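Local coordinates for protein PHOX (PDB 4A9V) that hydrolyses phosphate monoesters as an alkaline phosphatase of beta-propeller fold, using an iron-calcium cofactor for phosphotransfer, at residues G102-A107 and I225-F230; Y96-G101 and V110-A115; D198-S203 and F234-N239; M161-D166 and P240-R245; N45-D50 and Q60-G65. One frame throughout, in Å; residues are numbered along the deposited sequence.

Contact 1: residues G102-A107 and I225-F230; sequences GMPQSA and INWHPF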
# COMPACT_ATOMS: atom_id res chain seq x y z
N GLY A 102 -5.45 23.79 10.01
CA GLY A 102 -5.89 24.03 8.63
C GLY A 102 -4.79 23.86 7.60
O GLY A 102 -3.79 23.16 7.82
N MET A 103 -4.99 24.48 6.44
CA MET A 103 -4.04 24.37 5.33
C MET A 103 -2.68 24.94 5.70
O MET A 103 -2.59 25.88 6.48
CB MET A 103 -4.58 25.11 4.11
CG MET A 103 -5.85 24.48 3.55
SD MET A 103 -5.52 22.84 2.89
CE MET A 103 -7.19 22.27 2.55
N PRO A 104 -1.63 24.48 5.02
CA PRO A 104 -0.31 25.06 5.24
C PRO A 104 -0.32 26.57 5.00
O PRO A 104 -0.95 27.05 4.06
CB PRO A 104 0.55 24.35 4.19
CG PRO A 104 -0.11 23.02 4.00
CD PRO A 104 -1.58 23.31 4.13
N GLN A 105 0.40 27.30 5.85
CA GLN A 105 0.42 28.76 5.80
C GLN A 105 1.76 29.33 5.37
O GLN A 105 1.95 30.54 5.38
CB GLN A 105 0.06 29.34 7.17
CG GLN A 105 -1.34 28.96 7.61
CD GLN A 105 -1.72 29.56 8.94
OE1 GLN A 105 -0.89 30.10 9.67
NE2 GLN A 105 -2.97 29.36 9.32
N SER A 106 2.75 28.46 5.20
CA SER A 106 4.11 28.91 5.01
C SER A 106 4.93 27.80 4.37
O SER A 106 4.53 26.63 4.40
CB SER A 106 4.74 29.27 6.35
OG SER A 106 4.88 28.11 7.16
N ALA A 107 6.13 28.16 3.92
CA ALA A 107 7.12 27.17 3.50
C ALA A 107 7.45 26.18 4.61
O ALA A 107 7.57 24.99 4.35
CB ALA A 107 8.38 27.87 3.03
N ILE A 225 -4.28 19.56 -0.78
CA ILE A 225 -2.95 19.45 -0.19
C ILE A 225 -2.28 20.83 -0.08
O ILE A 225 -1.79 21.21 0.99
CB ILE A 225 -2.06 18.47 -1.00
CG1 ILE A 225 -2.69 17.07 -1.04
CG2 ILE A 225 -0.66 18.42 -0.44
CD1 ILE A 225 -2.99 16.49 0.32
N ASN A 226 -2.27 21.59 -1.17
CA ASN A 226 -1.92 23.00 -1.15
C ASN A 226 -0.52 23.23 -0.59
O ASN A 226 -0.28 24.12 0.23
CB ASN A 226 -3.00 23.79 -0.43
CG ASN A 226 -4.33 23.72 -1.16
OD1 ASN A 226 -4.37 23.69 -2.39
ND2 ASN A 226 -5.41 23.55 -0.41
N TRP A 227 0.43 22.50 -1.16
CA TRP A 227 1.85 22.77 -0.99
C TRP A 227 2.36 23.79 -1.98
O TRP A 227 3.25 24.59 -1.66
CB TRP A 227 2.66 21.49 -1.14
CG TRP A 227 2.39 20.47 -0.07
CD1 TRP A 227 1.68 20.63 1.11
CD2 TRP A 227 2.88 19.10 -0.05
NE1 TRP A 227 1.71 19.48 1.85
CE2 TRP A 227 2.35 18.50 1.16
CE3 TRP A 227 3.54 18.30 -0.96
CZ2 TRP A 227 2.55 17.17 1.47
CZ3 TRP A 227 3.75 16.96 -0.65
CH2 TRP A 227 3.26 16.41 0.54
N HIS A 228 1.84 23.75 -3.20
CA HIS A 228 2.37 24.56 -4.29
C HIS A 228 2.36 26.06 -4.09
O HIS A 228 3.20 26.74 -4.67
CB HIS A 228 1.68 24.20 -5.61
CG HIS A 228 0.19 24.47 -5.61
ND1 HIS A 228 -0.71 23.60 -5.09
CD2 HIS A 228 -0.53 25.54 -6.11
CE1 HIS A 228 -1.94 24.14 -5.19
NE2 HIS A 228 -1.83 25.32 -5.82
N PRO A 229 1.49 26.61 -3.21
CA PRO A 229 1.58 28.06 -3.00
C PRO A 229 2.83 28.49 -2.24
O PRO A 229 3.19 29.66 -2.28
CB PRO A 229 0.31 28.37 -2.20
CG PRO A 229 -0.63 27.27 -2.53
CD PRO A 229 0.25 26.06 -2.65
N PHE A 230 3.50 27.54 -1.60
CA PHE A 230 4.65 27.87 -0.76
C PHE A 230 5.93 27.14 -1.17
O PHE A 230 7.02 27.55 -0.77
CB PHE A 230 4.34 27.59 0.71
CG PHE A 230 3.18 28.39 1.24
CD1 PHE A 230 3.33 29.74 1.51
CD2 PHE A 230 1.92 27.82 1.33
CE1 PHE A 230 2.25 30.50 1.90
CE2 PHE A 230 0.84 28.58 1.76
CZ PHE A 230 1.01 29.92 2.02
O HOH W 1 -1.85 25.98 1.69
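The Phe230 ring lies flat against the backbone of Gln105 and Ser106, and this overlap is the broadest part of the contact. One face takes both residues: Ser106 N sits above the ring centre and Gln105 C nearer the rim, 3.5 Å from Phe230 CZ. The ring reaches this place because its CG stands anti to the carbonyl carbon (chi1 -60°). Phe230 CE2 also comes within 3.3 Å of Pro104 O, obliquely to the ring. That oxygen accepts a hydrogen bond from a water 2.8 Å away, which donates equally to Asn226 O and so ties the two backbones together at the edge of the Phe230 ring. The Pro104 ring points toward segment 225-230 and sets its CG at the edge of the Trp227 indole, 4.2 Å from CD1. Met103, bent at chi2 (-66°), crosses Asn226 obliquely, and Asn226 ND2 donates a weak bond of 3.4 Å to Met103 SD. The hydroxyl of Ser106 turns the other way, to Asp109 N. Ser106 N itself is buried without a partner. A serine side chain bonded to the backbone N three residues on is a classical N-cap, here starting helix 107-115 where two loops of the beta-propeller meet.

Contact 2: residues Y96-G101 and V110-A115; sequences YLYPHG and VRKALA. With EDO (1,2-ethanediol), chain J.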
# COMPACT_ATOMS: atom_id res chain seq x y z
N TYR A 96 -4.66 17.90 12.86
CA TYR A 96 -3.82 17.54 13.99
C TYR A 96 -2.37 18.00 13.83
O TYR A 96 -1.65 18.14 14.82
CB TYR A 96 -3.88 16.03 14.25
CG TYR A 96 -5.28 15.51 14.47
CD1 TYR A 96 -6.10 16.06 15.43
CD2 TYR A 96 -5.77 14.44 13.73
CE1 TYR A 96 -7.38 15.59 15.63
CE2 TYR A 96 -7.04 13.95 13.93
CZ TYR A 96 -7.85 14.55 14.87
OH TYR A 96 -9.14 14.12 15.07
N LEU A 97 -1.92 18.20 12.60
CA LEU A 97 -0.50 18.46 12.35
C LEU A 97 -0.09 19.85 12.85
O LEU A 97 1.00 20.02 13.39
CB LEU A 97 -0.19 18.31 10.86
CG LEU A 97 1.27 18.56 10.47
CD1 LEU A 97 2.20 17.59 11.18
CD2 LEU A 97 1.44 18.48 8.96
N TYR A 98 -0.93 20.84 12.57
CA TYR A 98 -0.62 22.24 12.85
C TYR A 98 -1.47 22.72 14.03
O TYR A 98 -2.62 22.31 14.16
CB TYR A 98 -0.94 23.11 11.63
CG TYR A 98 -0.28 22.65 10.35
CD1 TYR A 98 1.10 22.62 10.22
CD2 TYR A 98 -1.05 22.25 9.27
CE1 TYR A 98 1.70 22.26 9.03
CE2 TYR A 98 -0.46 21.92 8.06
CZ TYR A 98 0.91 21.90 7.95
OH TYR A 98 1.46 21.50 6.74
N PRO A 99 -0.99 23.73 14.77
CA PRO A 99 -1.84 24.26 15.84
C PRO A 99 -3.12 24.88 15.29
O PRO A 99 -4.17 24.79 15.93
CB PRO A 99 -0.98 25.34 16.50
CG PRO A 99 0.41 25.08 16.04
CD PRO A 99 0.33 24.37 14.73
N HIS A 100 -3.03 25.48 14.11
CA HIS A 100 -4.17 26.13 13.48
C HIS A 100 -5.14 25.15 12.89
O HIS A 100 -6.29 25.51 12.60
CB HIS A 100 -3.70 27.14 12.42
CG HIS A 100 -2.77 26.56 11.39
ND1 HIS A 100 -3.19 25.74 10.41
CD2 HIS A 100 -1.42 26.82 11.13
CE1 HIS A 100 -2.18 25.49 9.56
NE2 HIS A 100 -1.08 26.12 10.02
N GLY A 101 -4.72 23.90 12.69
CA GLY A 101 -5.61 22.84 12.25
C GLY A 101 -6.09 22.95 10.81
O GLY A 101 -7.02 22.24 10.42
N VAL A 110 4.76 23.57 4.87
CA VAL A 110 4.87 22.58 3.79
C VAL A 110 6.03 21.61 4.02
O VAL A 110 5.86 20.39 3.89
CB VAL A 110 5.02 23.28 2.42
CG1 VAL A 110 5.35 22.25 1.34
CG2 VAL A 110 3.75 24.04 2.08
N ARG A 111 7.16 22.13 4.48
CA ARG A 111 8.27 21.27 4.89
C ARG A 111 7.84 20.29 5.98
O ARG A 111 8.21 19.11 5.96
CB ARG A 111 9.42 22.13 5.40
CG ARG A 111 10.64 21.34 5.80
CD ARG A 111 11.66 22.22 6.48
NE ARG A 111 12.68 21.42 7.13
CZ ARG A 111 13.63 21.92 7.91
NH1 ARG A 111 13.67 23.22 8.17
NH2 ARG A 111 14.54 21.12 8.45
N LYS A 112 7.02 20.75 6.92
CA LYS A 112 6.56 19.91 8.02
C LYS A 112 5.63 18.79 7.52
O LYS A 112 5.73 17.65 7.99
CB LYS A 112 5.84 20.78 9.05
CG LYS A 112 5.34 20.06 10.27
CD LYS A 112 4.90 21.06 11.33
CE LYS A 112 4.03 20.41 12.38
NZ LYS A 112 3.67 21.37 13.47
N ALA A 113 4.77 19.08 6.56
CA ALA A 113 3.92 18.06 5.94
C ALA A 113 4.76 17.04 5.18
O ALA A 113 4.56 15.83 5.33
CB ALA A 113 2.88 18.70 5.02
N LEU A 114 5.72 17.50 4.39
CA LEU A 114 6.59 16.59 3.66
C LEU A 114 7.41 15.71 4.63
O LEU A 114 7.66 14.53 4.34
CB LEU A 114 7.53 17.39 2.76
CG LEU A 114 6.89 17.81 1.43
CD1 LEU A 114 7.59 19.02 0.85
CD2 LEU A 114 6.90 16.67 0.43
N ALA A 115 7.74 16.26 5.79
CA ALA A 115 8.48 15.54 6.81
C ALA A 115 7.69 14.37 7.38
O ALA A 115 8.26 13.41 7.89
CB ALA A 115 8.88 16.49 7.93
C1 EDO J . -4.85 21.27 18.03
O1 EDO J . -3.93 20.40 18.69
C2 EDO J . -4.61 21.23 16.52
O2 EDO J . -3.32 20.64 16.26
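Helix 94-97 ends at Leu97, and a type I beta turn from Tyr98 to Gly101 follows, closed by Gly101 N to Tyr98 O at 3.0 Å; this helix end and turn pack on helix 107-115 within the PhoX beta-propeller. Apolar contacts come from both branches of Leu97, whose CG is anti to the backbone N (chi1 180°). Leu97 CD1 meets Lys112 CE tip to tip at 3.6 Å, while Leu97 CD2 lies over Ala113, 3.9 Å from its CA, and also over one face of the Tyr98 ring near the rim. Tyr98 and Lys112 run past each other in opposite directions, with CE1 of the tyrosine 4.1 Å from CD of the lysine. The phenol oxygen Tyr98 OH touches Ala113 CB at 3.6 Å, though its hydrogen-bond partner is Asp109 O in the same helix. Among polar contacts, the turn carbonyl Tyr98 O accepts from O2 of a bound ethanediol, probably a crystallisation additive. The extended Lys112 chain carries its ammonium to two carbonyls, Gly55 O and the one at the end of helix 94-97. In the latter bond Lys112 NZ lies 3.0 Å from Leu97 O, 26° above the carbonyl plane.

Contact 3: residues D198-S203 and F234-N239; sequences DCFGSS and FDMAKN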
# COMPACT_ATOMS: atom_id res chain seq x y z
N ASP A 198 -1.86 14.08 -5.99
CA ASP A 198 -2.66 14.94 -5.10
C ASP A 198 -1.87 16.15 -4.64
O ASP A 198 -2.45 17.18 -4.28
CB ASP A 198 -3.08 14.15 -3.85
CG ASP A 198 -4.11 13.07 -4.14
OD1 ASP A 198 -4.47 12.86 -5.32
OD2 ASP A 198 -4.54 12.42 -3.17
N CYS A 199 -0.55 15.99 -4.56
CA CYS A 199 0.33 16.97 -3.93
C CYS A 199 0.72 18.11 -4.86
O CYS A 199 1.36 19.06 -4.42
CB CYS A 199 1.60 16.26 -3.45
SG CYS A 199 1.29 15.00 -2.21
N PHE A 200 0.38 17.99 -6.14
CA PHE A 200 0.76 18.98 -7.14
C PHE A 200 -0.41 19.89 -7.46
O PHE A 200 -1.57 19.50 -7.36
CB PHE A 200 1.25 18.28 -8.40
CG PHE A 200 2.56 17.56 -8.22
CD1 PHE A 200 2.60 16.31 -7.62
CD2 PHE A 200 3.75 18.17 -8.57
CE1 PHE A 200 3.81 15.69 -7.37
CE2 PHE A 200 4.97 17.56 -8.32
CZ PHE A 200 5.00 16.32 -7.70
N GLY A 201 -0.10 21.13 -7.79
CA GLY A 201 -1.10 22.07 -8.27
C GLY A 201 -0.46 23.04 -9.23
O GLY A 201 0.61 22.75 -9.76
N SER A 202 -1.09 24.18 -9.45
CA SER A 202 -0.48 25.20 -10.27
C SER A 202 -0.90 26.57 -9.76
O SER A 202 -2.03 26.76 -9.30
CB SER A 202 -0.89 25.06 -11.73
OG SER A 202 -0.32 26.10 -12.50
N SER A 203 0.02 27.53 -9.87
CA SER A 203 -0.30 28.92 -9.60
C SER A 203 -1.22 29.51 -10.67
O SER A 203 -1.79 30.57 -10.47
CB SER A 203 0.98 29.74 -9.48
OG SER A 203 1.89 29.47 -10.53
N PHE A 234 6.24 21.93 -6.38
CA PHE A 234 4.93 21.32 -6.59
C PHE A 234 4.01 22.16 -7.48
O PHE A 234 2.85 21.79 -7.69
CB PHE A 234 4.28 21.06 -5.23
CG PHE A 234 5.03 20.06 -4.40
CD1 PHE A 234 4.92 18.71 -4.66
CD2 PHE A 234 6.02 20.47 -3.52
CE1 PHE A 234 5.73 17.79 -4.03
CE2 PHE A 234 6.84 19.55 -2.88
CZ PHE A 234 6.71 18.21 -3.15
N ASP A 235 4.54 23.27 -8.00
CA ASP A 235 3.80 24.16 -8.90
C ASP A 235 4.07 23.78 -10.35
O ASP A 235 5.16 24.00 -10.88
CB ASP A 235 4.23 25.60 -8.63
CG ASP A 235 3.49 26.61 -9.49
OD1 ASP A 235 2.67 26.21 -10.36
OD2 ASP A 235 3.71 27.82 -9.27
N MET A 236 3.06 23.16 -10.97
CA MET A 236 3.18 22.67 -12.34
C MET A 236 3.40 23.77 -13.38
O MET A 236 3.84 23.47 -14.50
CB MET A 236 1.95 21.86 -12.72
CG MET A 236 1.79 20.58 -11.92
SD MET A 236 2.97 19.32 -12.43
CE MET A 236 2.38 18.94 -14.08
N ALA A 237 3.11 25.02 -13.04
CA ALA A 237 3.41 26.13 -13.94
C ALA A 237 4.92 26.32 -14.07
O ALA A 237 5.39 26.96 -15.01
CB ALA A 237 2.75 27.42 -13.45
N LYS A 238 5.65 25.92 -13.03
CA LYS A 238 7.09 26.15 -12.95
C LYS A 238 7.90 24.88 -13.19
O LYS A 238 8.97 24.92 -13.80
CB LYS A 238 7.45 26.75 -11.59
CG LYS A 238 6.83 28.12 -11.35
CD LYS A 238 7.14 28.66 -9.97
CE LYS A 238 6.83 30.15 -9.87
NZ LYS A 238 7.22 30.72 -8.55
N ASN A 239 7.42 23.75 -12.67
CA ASN A 239 8.20 22.52 -12.64
C ASN A 239 7.37 21.31 -13.07
O ASN A 239 7.21 20.35 -12.32
CB ASN A 239 8.75 22.28 -11.24
CG ASN A 239 9.78 23.31 -10.86
OD1 ASN A 239 10.85 23.38 -11.46
ND2 ASN A 239 9.43 24.18 -9.92
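Asp235 stands with CG anti to its backbone N (chi1 -179°), which swings the carboxylate across to Ser203. Asp235 OD2 uses its syn lone pair to accept from Ser203 OG at 2.8 Å, the hydroxyl taking the crowded position between backbone N and carbonyl carbon (chi1 47°). Asp235 OD1 is gripped twice, each time from above the carboxylate plane: by Ser203 N at 3.0 Å and by Ala237 N at 3.0 Å, the latter an Asx turn. With three bonds the carboxylate is fixed in rotation and probably stays ionised. The backbones join in a single beta bridge of Gly201 with Asp235. Gly201 N donates to Phe234 O at 3.0 Å, almost straight at 171°, and Met236 N donates to Gly201 O at 2.8 Å. Phe200 and Phe234 both hold CG anti to the carbonyl carbon, yet their rings cross obliquely, with Phe234 CD1 over one face of Phe200 and 3.8 Å from its CE2. Met236, bent at chi2 and chi3, turns SD to the same ring in an oblique Met-aromatic contact, 4.1 Å from Phe200 CD2. Ser202 OG packs on Ala237 CB and hydrogen-bonds Gln207 OE1. Leu243 and Glu242 of the 3-10 segment 240-244 pack on Phe200, and Trp227 meets Phe234 edge-to-face. The segments are loops flanking helix 211-216 in sequence, one following strand 189-193 and the other leading to strand 249-252.

Contact 4: residues M161-D166 and P240-R245; sequences MKTSAD and PNELNR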
# COMPACT_ATOMS: atom_id res chain seq x y z
N MET A 161 12.42 13.54 -17.23
CA MET A 161 12.77 13.42 -15.82
C MET A 161 13.70 14.54 -15.37
O MET A 161 14.16 14.54 -14.23
CB MET A 161 13.44 12.06 -15.56
CG MET A 161 12.58 10.88 -15.96
SD MET A 161 11.11 10.66 -14.94
CE MET A 161 11.82 9.75 -13.57
N LYS A 162 13.99 15.48 -16.26
CA LYS A 162 14.85 16.61 -15.95
C LYS A 162 14.03 17.82 -15.52
O LYS A 162 12.99 18.11 -16.11
CB LYS A 162 15.71 16.97 -17.17
CG LYS A 162 16.68 15.88 -17.59
CD LYS A 162 17.40 16.23 -18.87
CE LYS A 162 18.39 15.14 -19.27
NZ LYS A 162 19.14 15.49 -20.50
N THR A 163 14.52 18.54 -14.53
CA THR A 163 13.88 19.77 -14.07
C THR A 163 14.95 20.85 -13.92
O THR A 163 16.15 20.57 -13.99
CB THR A 163 13.23 19.56 -12.69
OG1 THR A 163 14.26 19.22 -11.75
CG2 THR A 163 12.18 18.46 -12.74
N SER A 164 14.53 22.07 -13.60
CA SER A 164 15.50 23.14 -13.40
C SER A 164 16.44 22.83 -12.25
O SER A 164 17.63 23.14 -12.31
CB SER A 164 14.78 24.46 -13.14
OG SER A 164 13.90 24.36 -12.03
N ALA A 165 15.93 22.19 -11.21
CA ALA A 165 16.75 21.86 -10.05
C ALA A 165 17.63 20.63 -10.30
O ALA A 165 18.64 20.43 -9.62
CB ALA A 165 15.87 21.64 -8.83
N ASP A 166 17.18 19.74 -11.19
CA ASP A 166 17.93 18.53 -11.50
C ASP A 166 18.09 18.35 -13.00
O ASP A 166 17.28 17.68 -13.64
CB ASP A 166 17.27 17.29 -10.92
CG ASP A 166 18.08 16.04 -11.20
OD1 ASP A 166 19.32 16.17 -11.28
OD2 ASP A 166 17.50 14.97 -11.48
N PRO A 240 6.81 21.35 -14.29
CA PRO A 240 5.90 20.28 -14.69
C PRO A 240 6.52 18.89 -14.70
O PRO A 240 5.83 17.91 -14.43
CB PRO A 240 5.46 20.70 -16.09
CG PRO A 240 6.56 21.59 -16.58
CD PRO A 240 7.00 22.34 -15.36
N ASN A 241 7.81 18.78 -14.98
CA ASN A 241 8.42 17.45 -15.03
C ASN A 241 8.62 16.85 -13.65
O ASN A 241 8.87 15.65 -13.54
CB ASN A 241 9.75 17.45 -15.77
CG ASN A 241 9.59 17.56 -17.27
OD1 ASN A 241 8.48 17.52 -17.81
ND2 ASN A 241 10.71 17.65 -17.97
N GLU A 242 8.44 17.64 -12.59
CA GLU A 242 8.48 17.05 -11.26
C GLU A 242 7.39 15.99 -11.09
O GLU A 242 7.61 15.00 -10.39
CB GLU A 242 8.37 18.11 -10.16
CG GLU A 242 8.61 17.58 -8.75
CD GLU A 242 10.04 17.15 -8.47
OE1 GLU A 242 10.92 17.37 -9.33
OE2 GLU A 242 10.28 16.59 -7.37
N LEU A 243 6.27 16.14 -11.79
CA LEU A 243 5.21 15.12 -11.74
C LEU A 243 5.71 13.75 -12.19
O LEU A 243 5.16 12.72 -11.80
CB LEU A 243 4.04 15.57 -12.63
CG LEU A 243 2.70 14.87 -12.34
CD1 LEU A 243 2.11 15.36 -11.03
CD2 LEU A 243 1.72 15.07 -13.49
N ASN A 244 6.71 13.73 -13.07
CA ASN A 244 7.22 12.48 -13.63
C ASN A 244 8.19 11.76 -12.71
O ASN A 244 8.49 10.59 -12.92
CB ASN A 244 7.88 12.73 -14.97
CG ASN A 244 6.93 13.28 -15.99
OD1 ASN A 244 5.74 12.98 -15.96
ND2 ASN A 244 7.44 14.10 -16.90
N ARG A 245 8.68 12.46 -11.69
CA ARG A 245 9.74 11.96 -10.82
C ARG A 245 9.17 11.34 -9.54
O ARG A 245 9.92 10.96 -8.63
CB ARG A 245 10.72 13.09 -10.52
CG ARG A 245 11.54 13.47 -11.76
CD ARG A 245 11.83 14.95 -11.88
NE ARG A 245 12.54 15.50 -10.73
CZ ARG A 245 13.85 15.39 -10.54
NH1 ARG A 245 14.61 14.78 -11.44
NH2 ARG A 245 14.40 15.90 -9.45
O HOH W 2 12.89 19.31 -9.30
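Arg245 NH1 is held by two acceptors across the contact, and the guanidinium sits in a salt-bridge network with Asp166 and Glu242, joining two loops of the beta-propeller. Met161 O takes Arg245 NH1 at 2.8 Å, nearly along the C=O axis but tilted from the guanidinium plane. Asp166 OD2, in that plane, accepts from Arg245 NH1 at 2.9 Å through its anti lone pair, the carboxylate turned 49° from the guanidinium. On the neighbouring edge Arg245 NE donates to Glu242 OE1 at 2.8 Å, and NH2 goes to Lys171 O. Bends at chi2 and chi3 bring the arginine head here, and the two carboxylates would be expected to stabilise its charge. Thr163 lies over one face: OG1 stands above the centre of the group, and Thr163 CG2 is 3.6 Å from Arg245 NE. The same OG1 accepts from Asp166 N in an ST motif and shares a water with Glu242 OE1. Met161, bent at chi2 and chi3, folds SD to 3.3 Å from Asn244 O in the 3-10 segment 240-244. Near its start, Asn241 ND2 donates in its amide plane to Lys162 O, 3.0 Å away with an angle of 161° at the hydrogen.

Contact 5: residues N45-D50 and Q60-G65; sequences NGPAFD and QEVQFG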
# COMPACT_ATOMS: atom_id res chain seq x y z
N ASN A 45 17.95 11.44 22.67
CA ASN A 45 17.68 12.82 23.06
C ASN A 45 16.85 13.58 22.04
O ASN A 45 16.80 14.81 22.07
CB ASN A 45 18.98 13.58 23.34
CG ASN A 45 19.72 13.04 24.54
OD1 ASN A 45 19.10 12.54 25.48
ND2 ASN A 45 21.05 13.02 24.46
N GLY A 46 16.11 12.86 21.21
CA GLY A 46 15.33 13.51 20.18
C GLY A 46 14.13 14.25 20.74
O GLY A 46 13.74 14.03 21.88
N PRO A 47 13.52 15.10 19.92
CA PRO A 47 12.45 15.97 20.39
C PRO A 47 11.17 15.18 20.70
O PRO A 47 10.67 14.44 19.86
CB PRO A 47 12.24 16.93 19.22
CG PRO A 47 12.75 16.19 18.02
CD PRO A 47 13.90 15.38 18.53
N ALA A 48 10.62 15.40 21.89
CA ALA A 48 9.38 14.75 22.28
C ALA A 48 8.25 15.19 21.37
O ALA A 48 8.18 16.35 20.96
CB ALA A 48 9.05 15.07 23.73
N PHE A 49 7.29 14.28 21.16
CA PHE A 49 6.04 14.64 20.52
C PHE A 49 5.36 15.77 21.28
O PHE A 49 5.28 15.75 22.51
CB PHE A 49 5.12 13.43 20.44
CG PHE A 49 3.77 13.73 19.85
CD1 PHE A 49 3.65 14.08 18.52
CD2 PHE A 49 2.63 13.67 20.63
CE1 PHE A 49 2.41 14.35 17.97
CE2 PHE A 49 1.38 13.91 20.07
CZ PHE A 49 1.27 14.25 18.74
N ASP A 50 4.85 16.74 20.53
CA ASP A 50 4.18 17.90 21.10
C ASP A 50 2.70 17.85 20.68
O ASP A 50 2.37 18.15 19.54
CB ASP A 50 4.85 19.18 20.60
CG ASP A 50 4.25 20.43 21.20
OD1 ASP A 50 3.19 20.32 21.85
OD2 ASP A 50 4.80 21.52 20.95
N GLN A 60 9.95 16.99 13.06
CA GLN A 60 9.19 15.94 12.40
C GLN A 60 10.08 15.10 11.48
O GLN A 60 9.85 13.90 11.33
CB GLN A 60 8.00 16.52 11.63
CG GLN A 60 7.14 15.47 10.94
CD GLN A 60 6.46 14.52 11.90
OE1 GLN A 60 5.47 14.85 12.54
NE2 GLN A 60 7.00 13.31 12.00
N GLU A 61 11.16 15.71 10.97
CA GLU A 61 12.12 14.98 10.15
C GLU A 61 12.92 13.93 10.92
O GLU A 61 13.56 13.08 10.30
CB GLU A 61 13.07 15.95 9.44
CG GLU A 61 12.37 16.76 8.36
CD GLU A 61 13.20 17.87 7.74
OE1 GLU A 61 14.26 18.24 8.30
OE2 GLU A 61 12.70 18.53 6.80
N VAL A 62 12.86 13.97 12.26
CA VAL A 62 13.53 12.98 13.10
C VAL A 62 12.56 12.27 14.04
O VAL A 62 12.96 11.64 15.02
CB VAL A 62 14.71 13.60 13.91
CG1 VAL A 62 15.81 14.06 12.97
CG2 VAL A 62 14.24 14.74 14.80
N GLN A 63 11.27 12.33 13.69
CA GLN A 63 10.21 11.65 14.43
C GLN A 63 9.49 10.69 13.50
O GLN A 63 9.41 10.91 12.30
CB GLN A 63 9.21 12.67 14.98
CG GLN A 63 9.76 13.51 16.12
CD GLN A 63 8.96 14.77 16.38
OE1 GLN A 63 8.27 15.30 15.49
NE2 GLN A 63 9.11 15.31 17.58
N PHE A 64 8.96 9.62 14.08
CA PHE A 64 8.10 8.70 13.35
C PHE A 64 7.05 9.50 12.57
O PHE A 64 6.44 10.42 13.10
CB PHE A 64 7.43 7.73 14.33
CG PHE A 64 6.82 6.52 13.67
CD1 PHE A 64 7.63 5.50 13.20
CD2 PHE A 64 5.45 6.37 13.60
CE1 PHE A 64 7.08 4.37 12.65
CE2 PHE A 64 4.89 5.24 13.04
CZ PHE A 64 5.71 4.24 12.56
N GLY A 65 6.87 9.14 11.31
CA GLY A 65 5.98 9.89 10.43
C GLY A 65 4.52 9.63 10.74
O GLY A 65 4.17 8.90 11.67
O HOH W 3 7.97 17.87 18.55
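A type I beta turn from Gln60 to Gln63, beginning on the last residue of helix 57-60 at the surface of the propeller, meets the loop 45-50. The turn is closed by Gln63 N to Gln60 O at 3.2 Å. From its last residue the side chain of Gln63 runs extended beyond CG (chi2 162°) and delivers its amide to the loop. Gln63 NE2 donates to Pro47 O at 2.9 Å; the bond is straight at the hydrogen (164°) and lies in the amide plane, but it approaches 53° above the carbonyl plane. A water fills the second N-H: Gln63 NE2 gives it a hydrogen at 3.0 Å, and the water donates in turn to Ala48 O at 2.9 Å. Both protons are therefore used, fixing the amide's rotation. Beside this polar bridge, Pro47 and Val62 cross at about a right angle. Val62 CG2, in the crowded position between backbone N and carbonyl carbon, touches Pro47 CD at 3.8 Å. Gln60 turns back into its own segment, NE2 bonding Phe64 O at 3.1 Å. Strand 30-37 precedes this pair of loops and strand 68-76 follows, while Gln60 and Glu61 rest against Ala115 of helix 107-115.

Along the chain contact 5 closes first, then contact 2; the segments of contact 1 alternate with those of contacts 2, 3 and 4, and contact 3 falls within the span between the two segments of contact 4. Helix 107-115 links four of them: contacts 1 and 2 (centres 9 Å apart) share it through Trp227 on Ala113 and Leu114, contact 3 packs Phe234 on Leu114, and contact 5 reaches it by the Arg111-Glu61 salt bridge. Contact 3 touches contacts 1, 2 and 4; the centres of 1 and 4 are about 12 Å and 11 Å away. Contacts 4 and 5 are the far ends, 30 Å apart. All lie 23 to 25 Å from the molecule's centre, away from the iron and calcium sites.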